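Local coordinates for capsid fiber protein (Bacillus phage phi29, PDB 6QYY) that forms the trimeric head fibers of the phage capsid, this N-terminal base part probably being the one that attaches to the prohead surface, at residues A[35-40]-A[77-82]; A[8-13]-A[27-32]. All blocks are in the same frame, centred on the assembly; numbering follows the deposited sequence.

Interaction 1 (A[35-40]-A[77-82])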
ATOM      1  N   GLU A  35      -1.035  22.256   1.118  1.00 37.56           N
ATOM      2  CA  GLU A  35       0.359  22.240   1.543  1.00 40.40           C
ATOM      3  C   GLU A  35       0.517  21.593   2.921  1.00 41.29           C
ATOM      4  O   GLU A  35      -0.302  21.800   3.819  1.00 40.89           O
ATOM      5  CB  GLU A  35       0.889  23.671   1.557  1.00 46.29           C
ATOM      6  CG  GLU A  35       2.364  23.784   1.817  1.00 50.99           C
ATOM      7  CD  GLU A  35       2.826  25.222   1.862  1.00 61.66           C
ATOM      8  OE1 GLU A  35       1.959  26.123   1.877  1.00 67.51           O
ATOM      9  OE2 GLU A  35       4.052  25.453   1.870  1.00 60.57           O
ATOM     10  N   ASN A  36       1.569  20.778   3.062  1.00 32.51           N
ATOM     11  CA  ASN A  36       1.921  20.031   4.273  1.00 35.01           C
ATOM     12  C   ASN A  36       0.865  19.004   4.700  1.00 39.58           C
ATOM     13  O   ASN A  36       0.826  18.608   5.865  1.00 44.66           O
ATOM     14  CB  ASN A  36       2.229  20.981   5.438  1.00 42.02           C
ATOM     15  CG  ASN A  36       3.426  21.854   5.155  1.00 48.09           C
ATOM     16  OD1 ASN A  36       4.517  21.358   4.871  1.00 48.49           O
ATOM     17  ND2 ASN A  36       3.224  23.164   5.196  1.00 44.59           N
ATOM     18  N   THR A  37       0.014  18.529   3.794  1.00 32.06           N
ATOM     19  CA  THR A  37      -0.921  17.469   4.139  1.00 38.72           C
ATOM     20  C   THR A  37      -0.562  16.191   3.388  1.00 36.79           C
ATOM     21  O   THR A  37       0.206  16.204   2.421  1.00 33.48           O
ATOM     22  CB  THR A  37      -2.369  17.867   3.827  1.00 44.60           C
ATOM     23  OG1 THR A  37      -2.545  17.973   2.409  1.00 44.50           O
ATOM     24  CG2 THR A  37      -2.703  19.197   4.470  1.00 48.20           C
ATOM     25  N   ILE A  38      -1.118  15.078   3.853  1.00 36.94           N
ATOM     26  CA  ILE A  38      -0.965  13.804   3.152  1.00 34.56           C
ATOM     27  C   ILE A  38      -1.968  13.765   2.005  1.00 32.80           C
ATOM     28  O   ILE A  38      -3.181  13.877   2.240  1.00 32.87           O
ATOM     29  CB  ILE A  38      -1.173  12.605   4.090  1.00 37.66           C
ATOM     30  CG1 ILE A  38      -0.272  12.705   5.326  1.00 43.32           C
ATOM     31  CG2 ILE A  38      -0.975  11.299   3.319  1.00 31.81           C
ATOM     32  CD1 ILE A  38       1.210  12.563   5.037  1.00 43.91           C
ATOM     33  N   PRO A  39      -1.521  13.598   0.765  1.00 27.31           N
ATOM     34  CA  PRO A  39      -2.461  13.556  -0.354  1.00 26.61           C
ATOM     35  C   PRO A  39      -3.279  12.278  -0.339  1.00 30.07           C
ATOM     36  O   PRO A  39      -2.898  11.260   0.249  1.00 28.77           O
ATOM     37  CB  PRO A  39      -1.547  13.604  -1.585  1.00 26.54           C
ATOM     38  CG  PRO A  39      -0.283  12.965  -1.121  1.00 28.74           C
ATOM     39  CD  PRO A  39      -0.127  13.417   0.325  1.00 28.28           C
ATOM     40  N   ASP A  40      -4.430  12.348  -1.001  1.00 27.09           N
ATOM     41  CA  ASP A  40      -5.262  11.167  -1.209  1.00 26.75           C
ATOM     42  C   ASP A  40      -4.853  10.399  -2.462  1.00 30.07           C
ATOM     43  O   ASP A  40      -4.855   9.162  -2.461  1.00 29.21           O
ATOM     44  CB  ASP A  40      -6.735  11.568  -1.297  1.00 26.33           C
ATOM     45  CG  ASP A  40      -7.254  12.165   0.000  1.00 33.54           C
ATOM     46  OD1 ASP A  40      -6.900  11.641   1.091  1.00 38.56           O
ATOM     47  OD2 ASP A  40      -8.015  13.161  -0.057  1.00 36.56           O
ATOM     48  N   LEU A  77       9.467  13.675   1.321  1.00 27.71           N
ATOM     49  CA  LEU A  77       8.603  14.588   0.585  1.00 24.63           C
ATOM     50  C   LEU A  77       7.248  14.746   1.254  1.00 27.48           C
ATOM     51  O   LEU A  77       6.697  13.785   1.805  1.00 27.25           O
ATOM     52  CB  LEU A  77       8.383  14.077  -0.848  1.00 24.11           C
ATOM     53  CG  LEU A  77       9.652  13.938  -1.679  1.00 25.15           C
ATOM     54  CD1 LEU A  77       9.314  13.427  -3.079  1.00 24.93           C
ATOM     55  CD2 LEU A  77      10.397  15.276  -1.781  1.00 28.03           C
ATOM     56  N   THR A  78       6.701  15.961   1.153  1.00 27.41           N
ATOM     57  CA  THR A  78       5.330  16.305   1.520  1.00 30.63           C
ATOM     58  C   THR A  78       4.735  17.184   0.424  1.00 30.61           C
ATOM     59  O   THR A  78       5.400  17.530  -0.553  1.00 29.20           O
ATOM     60  CB  THR A  78       5.277  17.041   2.868  1.00 33.36           C
ATOM     61  OG1 THR A  78       3.914  17.120   3.321  1.00 32.98           O
ATOM     62  CG2 THR A  78       5.830  18.453   2.708  1.00 36.66           C
ATOM     63  N   THR A  79       3.471  17.556   0.597  1.00 30.52           N
ATOM     64  CA  THR A  79       2.807  18.432  -0.357  1.00 31.80           C
ATOM     65  C   THR A  79       3.295  19.871  -0.199  1.00 34.62           C
ATOM     66  O   THR A  79       3.333  20.403   0.915  1.00 35.26           O
ATOM     67  CB  THR A  79       1.297  18.370  -0.147  1.00 35.29           C
ATOM     68  OG1 THR A  79       0.870  17.010  -0.196  1.00 31.93           O
ATOM     69  CG2 THR A  79       0.569  19.159  -1.223  1.00 34.79           C
ATOM     70  N   GLY A  80       3.679  20.495  -1.309  1.00 30.30           N
ATOM     71  CA  GLY A  80       4.008  21.912  -1.354  1.00 29.33           C
ATOM     72  C   GLY A  80       2.857  22.758  -1.866  1.00 32.87           C
ATOM     73  O   GLY A  80       1.680  22.415  -1.698  1.00 38.47           O
ATOM     74  N   LYS A  81       3.196  23.889  -2.487  1.00 31.42           N
ATOM     75  CA  LYS A  81       2.190  24.752  -3.104  1.00 32.33           C
ATOM     76  C   LYS A  81       1.621  24.119  -4.376  1.00 37.84           C
ATOM     77  O   LYS A  81       2.327  23.435  -5.122  1.00 32.32           O
ATOM     78  CB  LYS A  81       2.794  26.107  -3.463  1.00 38.75           C
ATOM     79  CG  LYS A  81       3.626  26.773  -2.379  1.00 53.58           C
ATOM     80  CD  LYS A  81       2.883  26.890  -1.069  1.00 61.25           C
ATOM     81  CE  LYS A  81       3.603  27.842  -0.104  1.00 62.10           C
ATOM     82  NZ  LYS A  81       3.822  29.197  -0.667  1.00 64.76           N
ATOM     83  N   ASP A  82       0.331  24.385  -4.636  1.00 33.27           N
ATOM     84  CA  ASP A  82      -0.340  23.960  -5.875  1.00 30.46           C
ATOM     85  C   ASP A  82      -0.218  22.457  -6.121  1.00 29.18           C
ATOM     86  O   ASP A  82      -0.153  22.008  -7.273  1.00 29.81           O
ATOM     87  CB  ASP A  82       0.201  24.721  -7.087  1.00 35.91           C
ATOM     88  CG  ASP A  82       0.101  26.230  -6.924  1.00 61.91           C
ATOM     89  OD1 ASP A  82      -0.528  26.674  -5.945  1.00 65.38           O
ATOM     90  OD2 ASP A  82       0.657  26.967  -7.768  1.00 67.74           O
TER
HETATM   91  O   HOH W   1       5.428  21.863   2.373  1.00 50.48           O
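Thr79, at the end of strand 76-79 of the five-stranded antiparallel sheet, is held through both its carbonyl and its hydroxyl by the loop 35-40 that leads to strand 41-42 of the mixed sheet, so the contact joins the two sheets of the fold. Hydrogen bonds carry its centre. Asn36 N donates to Thr79 O at 2.8 Å and almost straight (176°). Thr79 OG1 donates in turn to Thr37 O at 2.8 Å; chi1 of -54° sets OG1 anti to its own carbonyl carbon and beside its backbone N, on a side chain that points toward the loop. A water gives one hydrogen to Thr79 O and the other to Asn36 OD1, so that carbonyl receives two conventional bonds, and CA of Glu35 adds longer C-H...O contacts to Thr79 O and Gly80 O. Van der Waals packing follows: Pro39 CD lies against Thr79 OG1, and the methyl CG2 of Thr78 against Asn36 OD1, while the hydroxyl of Thr78 is bonded to Thr93 O. Where both residues are exposed, the opposite charges of Glu35 and Lys81 fall short of a salt bridge, for Glu35 OE1 touches Lys81 CE at 3.1 Å but stays 4.4 Å from Lys81 NZ.

Interaction 2 (A[8-13]-A[27-32])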
ATOM      1  N   ARG A   8     -15.750  15.501  -9.739  1.00 23.92           N
ATOM      2  CA  ARG A   8     -15.845  16.848 -10.282  1.00 27.66           C
ATOM      3  C   ARG A   8     -14.692  17.657  -9.710  1.00 27.16           C
ATOM      4  O   ARG A   8     -14.405  17.574  -8.517  1.00 32.20           O
ATOM      5  CB  ARG A   8     -17.196  17.501  -9.937  1.00 31.82           C
ATOM      6  CG  ARG A   8     -17.393  18.860 -10.580  1.00 35.82           C
ATOM      7  CD  ARG A   8     -18.805  19.411 -10.360  1.00 42.72           C
ATOM      8  NE  ARG A   8     -19.877  18.474 -10.713  1.00 49.43           N
ATOM      9  CZ  ARG A   8     -20.405  18.341 -11.929  1.00 45.48           C
ATOM     10  NH1 ARG A   8     -19.954  19.069 -12.942  1.00 44.06           N
ATOM     11  NH2 ARG A   8     -21.385  17.473 -12.137  1.00 48.34           N
ATOM     12  N   ALA A   9     -14.016  18.421 -10.561  1.00 29.15           N
ATOM     13  CA  ALA A   9     -12.940  19.283 -10.090  1.00 27.56           C
ATOM     14  C   ALA A   9     -13.542  20.489  -9.386  1.00 39.59           C
ATOM     15  O   ALA A   9     -14.301  21.251  -9.992  1.00 39.59           O
ATOM     16  CB  ALA A   9     -12.065  19.725 -11.260  1.00 27.61           C
ATOM     17  N   LYS A  10     -13.207  20.675  -8.115  1.00 28.25           N
ATOM     18  CA  LYS A  10     -13.715  21.841  -7.405  1.00 32.43           C
ATOM     19  C   LYS A  10     -12.857  23.079  -7.621  1.00 33.77           C
ATOM     20  O   LYS A  10     -13.313  24.193  -7.346  1.00 39.74           O
ATOM     21  CB  LYS A  10     -13.869  21.516  -5.913  1.00 38.09           C
ATOM     22  CG  LYS A  10     -12.748  21.932  -5.002  1.00 43.47           C
ATOM     23  CD  LYS A  10     -13.268  21.892  -3.563  1.00 48.69           C
ATOM     24  CE  LYS A  10     -12.253  22.421  -2.561  1.00 60.24           C
ATOM     25  NZ  LYS A  10     -12.860  22.651  -1.212  1.00 56.50           N
ATOM     26  N   SER A  11     -11.646  22.905  -8.133  1.00 31.76           N
ATOM     27  CA  SER A  11     -10.802  23.987  -8.600  1.00 33.71           C
ATOM     28  C   SER A  11      -9.930  23.396  -9.695  1.00 36.47           C
ATOM     29  O   SER A  11      -9.914  22.181  -9.896  1.00 33.54           O
ATOM     30  CB  SER A  11      -9.970  24.578  -7.465  1.00 40.56           C
ATOM     31  OG  SER A  11      -9.368  23.538  -6.719  1.00 44.51           O
ATOM     32  N   ASN A  12      -9.214  24.253 -10.416  1.00 30.71           N
ATOM     33  CA  ASN A  12      -8.423  23.740 -11.527  1.00 32.15           C
ATOM     34  C   ASN A  12      -7.388  22.737 -11.026  1.00 28.50           C
ATOM     35  O   ASN A  12      -6.749  22.947  -9.992  1.00 30.52           O
ATOM     36  CB  ASN A  12      -7.746  24.889 -12.273  1.00 35.46           C
ATOM     37  CG  ASN A  12      -8.742  25.772 -13.011  1.00 45.78           C
ATOM     38  OD1 ASN A  12      -9.593  25.281 -13.762  1.00 47.29           O
ATOM     39  ND2 ASN A  12      -8.631  27.076 -12.813  1.00 54.45           N
ATOM     40  N   VAL A  13      -7.249  21.628 -11.749  1.00 28.06           N
ATOM     41  CA  VAL A  13      -6.311  20.569 -11.393  1.00 29.95           C
ATOM     42  C   VAL A  13      -5.330  20.398 -12.545  1.00 28.87           C
ATOM     43  O   VAL A  13      -5.737  20.231 -13.704  1.00 27.22           O
ATOM     44  CB  VAL A  13      -7.031  19.245 -11.077  1.00 29.35           C
ATOM     45  CG1 VAL A  13      -6.042  18.078 -11.028  1.00 28.03           C
ATOM     46  CG2 VAL A  13      -7.804  19.351  -9.761  1.00 31.72           C
ATOM     47  N   ILE A  27     -21.400  13.956  -5.225  1.00 40.99           N
ATOM     48  CA  ILE A  27     -20.231  13.588  -6.014  1.00 36.13           C
ATOM     49  C   ILE A  27     -18.989  13.913  -5.204  1.00 37.85           C
ATOM     50  O   ILE A  27     -18.998  14.818  -4.360  1.00 35.26           O
ATOM     51  CB  ILE A  27     -20.232  14.314  -7.382  1.00 42.19           C
ATOM     52  CG1 ILE A  27     -19.310  13.599  -8.364  1.00 39.96           C
ATOM     53  CG2 ILE A  27     -19.866  15.812  -7.226  1.00 39.46           C
ATOM     54  CD1 ILE A  27     -19.539  14.006  -9.792  1.00 45.43           C
ATOM     55  N   ILE A  28     -17.923  13.143  -5.438  1.00 31.34           N
ATOM     56  CA  ILE A  28     -16.614  13.446  -4.876  1.00 28.29           C
ATOM     57  C   ILE A  28     -16.014  14.577  -5.677  1.00 26.51           C
ATOM     58  O   ILE A  28     -16.085  14.584  -6.909  1.00 28.72           O
ATOM     59  CB  ILE A  28     -15.685  12.217  -4.903  1.00 33.12           C
ATOM     60  CG1 ILE A  28     -16.098  11.203  -3.855  1.00 35.56           C
ATOM     61  CG2 ILE A  28     -14.241  12.622  -4.613  1.00 43.48           C
ATOM     62  CD1 ILE A  28     -16.003  11.713  -2.404  1.00 34.57           C
ATOM     63  N   GLU A  29     -15.441  15.552  -4.986  1.00 31.06           N
ATOM     64  CA  GLU A  29     -14.713  16.611  -5.658  1.00 27.77           C
ATOM     65  C   GLU A  29     -13.216  16.400  -5.465  1.00 31.95           C
ATOM     66  O   GLU A  29     -12.779  15.852  -4.451  1.00 32.03           O
ATOM     67  CB  GLU A  29     -15.172  17.990  -5.161  1.00 32.06           C
ATOM     68  CG  GLU A  29     -16.645  18.231  -5.484  1.00 39.71           C
ATOM     69  CD  GLU A  29     -17.107  19.660  -5.240  1.00 60.73           C
ATOM     70  OE1 GLU A  29     -18.034  20.120  -5.949  1.00 66.88           O
ATOM     71  OE2 GLU A  29     -16.557  20.318  -4.331  1.00 61.12           O
ATOM     72  N   ILE A  30     -12.441  16.765  -6.478  1.00 24.65           N
ATOM     73  CA  ILE A  30     -10.991  16.718  -6.385  1.00 22.98           C
ATOM     74  C   ILE A  30     -10.449  18.136  -6.477  1.00 28.90           C
ATOM     75  O   ILE A  30     -11.062  19.036  -7.069  1.00 29.23           O
ATOM     76  CB  ILE A  30     -10.360  15.829  -7.477  1.00 22.91           C
ATOM     77  CG1 ILE A  30     -10.739  16.338  -8.862  1.00 25.36           C
ATOM     78  CG2 ILE A  30     -10.753  14.348  -7.300  1.00 23.42           C
ATOM     79  CD1 ILE A  30      -9.932  15.669  -9.992  1.00 31.36           C
ATOM     80  N   SER A  31      -9.281  18.327  -5.885  1.00 30.57           N
ATOM     81  CA  SER A  31      -8.548  19.582  -5.959  1.00 25.72           C
ATOM     82  C   SER A  31      -7.125  19.255  -5.550  1.00 24.64           C
ATOM     83  O   SER A  31      -6.848  18.166  -5.040  1.00 24.83           O
ATOM     84  CB  SER A  31      -9.166  20.667  -5.064  1.00 30.76           C
ATOM     85  OG  SER A  31      -9.294  20.217  -3.731  1.00 32.28           O
ATOM     86  N   HIS A  32      -6.223  20.203  -5.786  1.00 29.60           N
ATOM     87  CA  HIS A  32      -4.852  20.042  -5.326  1.00 26.80           C
ATOM     88  C   HIS A  32      -4.820  19.837  -3.821  1.00 28.38           C
ATOM     89  O   HIS A  32      -5.456  20.581  -3.066  1.00 28.08           O
ATOM     90  CB  HIS A  32      -4.022  21.268  -5.707  1.00 28.13           C
ATOM     91  CG  HIS A  32      -3.775  21.373  -7.172  1.00 27.74           C
ATOM     92  ND1 HIS A  32      -3.490  22.566  -7.801  1.00 28.59           N
ATOM     93  CD2 HIS A  32      -3.788  20.427  -8.141  1.00 27.80           C
ATOM     94  CE1 HIS A  32      -3.335  22.350  -9.095  1.00 29.43           C
ATOM     95  NE2 HIS A  32      -3.507  21.059  -9.327  1.00 28.45           N
TER
HETATM   96  O   HOH W   2      -7.159  22.408  -7.355  1.00 31.10           O
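Lys10 lays its aliphatic chain over the strand 28-32, passing between Glu29 and Ser31. Its CB comes 3.3 Å from Glu29 OE2, and CG, at an unusual chi1 of 97°, rests 3.8 Å from Ser31 CB and about as far from Ile30 O. CD still touches Glu29 OE2, and CE reaches Ser31 OG at 3.9 Å. The extended chain then leaves Lys10 NZ 5.4 Å from Glu29 OE2, too far for a salt bridge, though the opposite charges may attract weakly. The two side chains cross at about a right angle, so the carboxylate meets methylene groups instead of the ammonium.

The two backbones run parallel. Ile28 O accepts from Arg8 N, Arg8 O from Ile30 N, and Ile30 O from Lys10 N at 2.9 Å. On the face opposite Arg8 and Glu29, Ile30 CG1 packs against Ala9; from the loop, Val13 CG2 also meets Ile30 CD1.

Past Lys10 the chains part, and a water bridges them: it donates to Asn12 O, accepts from His32 N and bonds Ser11 OG at 2.6 Å. Asn12 O also sits 3.6 Å above one face of the His32 ring, toward its rim, while NE2 of that ring is bonded to Met14 N. Strand 28-32, parallel to 3-9 on one edge and antiparallel to 18-23 on the other, is an inner strand of the mixed beta-sheet of the head fiber base.

How the interactions relate
Interaction 2 comes first along the chain and is complete before interaction 1 opens, and the two centres lie 16 Å apart. Interaction 2 is internal to the mixed sheet, joining strands 3-9 and 28-32. Interaction 1 instead ties the loop that leaves strand 28-32 and leads to strand 41-42 to the end of strand 76-79 in the antiparallel sheet. Only residues 33 and 34 separate segment 27-32 from segment 35-40 in sequence, and the contacts also meet in space, where Asp82 O packs 3.4 Å from His32 ND1. Both reach the second subunit of the trimer. In this helix-free chain, one contact pairs strands within a sheet and the other fixes the following loop against the second sheet.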